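Local coordinates for phosphotriesterase homology protein (Escherichia coli, PDB 1BF6) that hydrolyses ester bonds in phosphorylated glyceryl acetates and, as a zinc-dependent member of the phosphotriesterase family, also acts on aromatic acetates and propionates, at residues 166-171 with 201-206. Numbering follows the deposited sequence.
Sequences EQLALL and LGAYVQ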
loop_
_atom_site.group_PDB
_atom_site.type_symbol
_atom_site.label_atom_id
_atom_site.label_comp_id
_atom_site.label_asym_id
_atom_site.label_seq_id
_atom_site.Cartn_x
_atom_site.Cartn_y
_atom_site.Cartn_z
ATOM N N GLU A 166 -15.783 -5.762 5.437
ATOM C CA GLU A 166 -15.588 -6.885 6.362
ATOM C C GLU A 166 -14.273 -6.741 7.121
ATOM O O GLU A 166 -14.201 -7.049 8.322
ATOM C CB GLU A 166 -15.617 -8.222 5.608
ATOM C CG GLU A 166 -17.016 -8.683 5.194
ATOM C CD GLU A 166 -17.521 -8.059 3.902
ATOM O OE1 GLU A 166 -16.795 -7.268 3.262
ATOM O OE2 GLU A 166 -18.660 -8.378 3.521
ATOM N N GLN A 167 -13.238 -6.259 6.431
ATOM C CA GLN A 167 -11.938 -6.039 7.058
ATOM C C GLN A 167 -12.079 -4.972 8.144
ATOM O O GLN A 167 -11.482 -5.086 9.211
ATOM C CB GLN A 167 -10.903 -5.524 6.053
ATOM C CG GLN A 167 -10.529 -6.475 4.923
ATOM C CD GLN A 167 -9.471 -5.883 3.999
ATOM O OE1 GLN A 167 -9.191 -4.686 4.043
ATOM N NE2 GLN A 167 -8.861 -6.725 3.180
ATOM N N LEU A 168 -12.822 -3.907 7.834
ATOM C CA LEU A 168 -13.008 -2.802 8.779
ATOM C C LEU A 168 -13.806 -3.224 10.009
ATOM O O LEU A 168 -13.467 -2.827 11.128
ATOM C CB LEU A 168 -13.672 -1.601 8.090
ATOM C CG LEU A 168 -12.861 -0.924 6.969
ATOM C CD1 LEU A 168 -13.642 0.279 6.449
ATOM C CD2 LEU A 168 -11.499 -0.494 7.487
ATOM N N ALA A 169 -14.859 -4.013 9.789
ATOM C CA ALA A 169 -15.705 -4.522 10.871
ATOM C C ALA A 169 -14.877 -5.414 11.810
ATOM O O ALA A 169 -15.007 -5.332 13.035
ATOM C CB ALA A 169 -16.880 -5.306 10.295
ATOM N N LEU A 170 -14.017 -6.249 11.227
ATOM C CA LEU A 170 -13.148 -7.136 12.008
ATOM C C LEU A 170 -12.149 -6.325 12.854
ATOM O O LEU A 170 -11.980 -6.564 14.062
ATOM C CB LEU A 170 -12.387 -8.094 11.077
ATOM C CG LEU A 170 -11.498 -9.163 11.725
ATOM C CD1 LEU A 170 -12.356 -10.095 12.588
ATOM C CD2 LEU A 170 -10.782 -9.973 10.654
ATOM N N LEU A 171 -11.506 -5.349 12.223
ATOM C CA LEU A 171 -10.530 -4.526 12.920
ATOM C C LEU A 171 -11.173 -3.686 14.029
ATOM O O LEU A 171 -10.640 -3.603 15.130
ATOM C CB LEU A 171 -9.757 -3.655 11.926
ATOM C CG LEU A 171 -8.833 -4.426 10.973
ATOM C CD1 LEU A 171 -8.286 -3.487 9.903
ATOM C CD2 LEU A 171 -7.686 -5.075 11.749
ATOM N N LEU A 201 -17.391 5.002 7.778
ATOM C CA LEU A 201 -16.953 4.344 9.012
ATOM C C LEU A 201 -15.693 5.019 9.559
ATOM O O LEU A 201 -15.254 4.715 10.669
ATOM C CB LEU A 201 -16.683 2.848 8.778
ATOM C CG LEU A 201 -17.860 1.929 8.424
ATOM C CD1 LEU A 201 -17.349 0.502 8.184
ATOM C CD2 LEU A 201 -18.909 1.948 9.537
ATOM N N GLY A 202 -15.089 5.898 8.756
ATOM C CA GLY A 202 -13.899 6.619 9.179
ATOM C C GLY A 202 -12.557 6.156 8.645
ATOM O O GLY A 202 -11.517 6.694 9.020
ATOM N N ALA A 203 -12.568 5.163 7.764
ATOM C CA ALA A 203 -11.336 4.644 7.193
ATOM C C ALA A 203 -10.883 5.438 5.953
ATOM O O ALA A 203 -11.644 6.270 5.429
ATOM C CB ALA A 203 -11.525 3.162 6.832
ATOM N N TYR A 204 -9.610 5.268 5.582
ATOM C CA TYR A 204 -9.064 5.884 4.362
ATOM C C TYR A 204 -9.158 4.797 3.285
ATOM O O TYR A 204 -9.167 3.593 3.598
ATOM C CB TYR A 204 -7.605 6.280 4.520
ATOM C CG TYR A 204 -7.382 7.560 5.288
ATOM C CD1 TYR A 204 -7.541 7.602 6.671
ATOM C CD2 TYR A 204 -6.957 8.725 4.633
ATOM C CE1 TYR A 204 -7.282 8.763 7.391
ATOM C CE2 TYR A 204 -6.689 9.899 5.341
ATOM C CZ TYR A 204 -6.856 9.909 6.727
ATOM O OH TYR A 204 -6.593 11.052 7.449
ATOM N N VAL A 205 -9.299 5.220 2.031
ATOM C CA VAL A 205 -9.391 4.300 0.896
ATOM C C VAL A 205 -8.291 4.625 -0.119
ATOM O O VAL A 205 -7.823 5.767 -0.209
ATOM C CB VAL A 205 -10.779 4.350 0.207
ATOM C CG1 VAL A 205 -11.860 3.799 1.146
ATOM C CG2 VAL A 205 -11.116 5.792 -0.233
ATOM N N GLN A 206 -7.859 3.605 -0.859
ATOM C CA GLN A 206 -6.809 3.789 -1.845
ATOM C C GLN A 206 -7.139 3.372 -3.270
ATOM O O GLN A 206 -7.782 2.351 -3.505
ATOM C CB GLN A 206 -5.546 3.067 -1.406
ATOM C CG GLN A 206 -4.891 3.705 -0.218
ATOM C CD GLN A 206 -3.748 2.905 0.334
ATOM O OE1 GLN A 206 -3.328 1.875 -0.234
ATOM N NE2 GLN A 206 -3.240 3.355 1.471
#
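L168 and L201 share one side-chain shape: in each, CG lies anti to the carbonyl carbon (chi1 -64° in L168) and the second torsion is extended; in L168 a chi2 of -177° carries CD1 away from the backbone, with CD2 branching off beside it, so that both methyls can meet A203. Because the CB of L168 already points toward 201-206, its fork ends directly on A203. The evidence is a two-pronged approach: CB of A203 lies 3.6 Å from CD1 and 3.7 Å from CD2 of L168, so a single methyl sits against both branches. L201 adds one further touch from the turn that follows helix 192-200, CD1 of L201 meeting CD1 of L168 at 4.1 Å, the two side chains crossing at a slant.

The backbones stay apart, with 7.8 Å between the CA atoms of L168 and A203, and no hydrogen bond joins the segments. G202 turns the chain between the two touching residues: its positive phi (103°) and two bonds back into the last turn of helix 192-200 form a Schellman motif, after which A203 leads into strand 204-207. That strand is paired in parallel with strand 181-183, whose V181 and V183 also touch L168, and M198 of helix 192-200 also packs on L168. The contact thus joins helix 164-173, on the outside of the TIM barrel, to the turn leading into strand 204-207, two along from 154-157, with 181-183 between.

With only methyl groups meeting and 138 Å² buried in total, cohesion here comes from van der Waals packing and exclusion of water; L168 and A203 are buried and L201 is exposed, so any hydrophobic gain should come mainly from the L168–A203 pair.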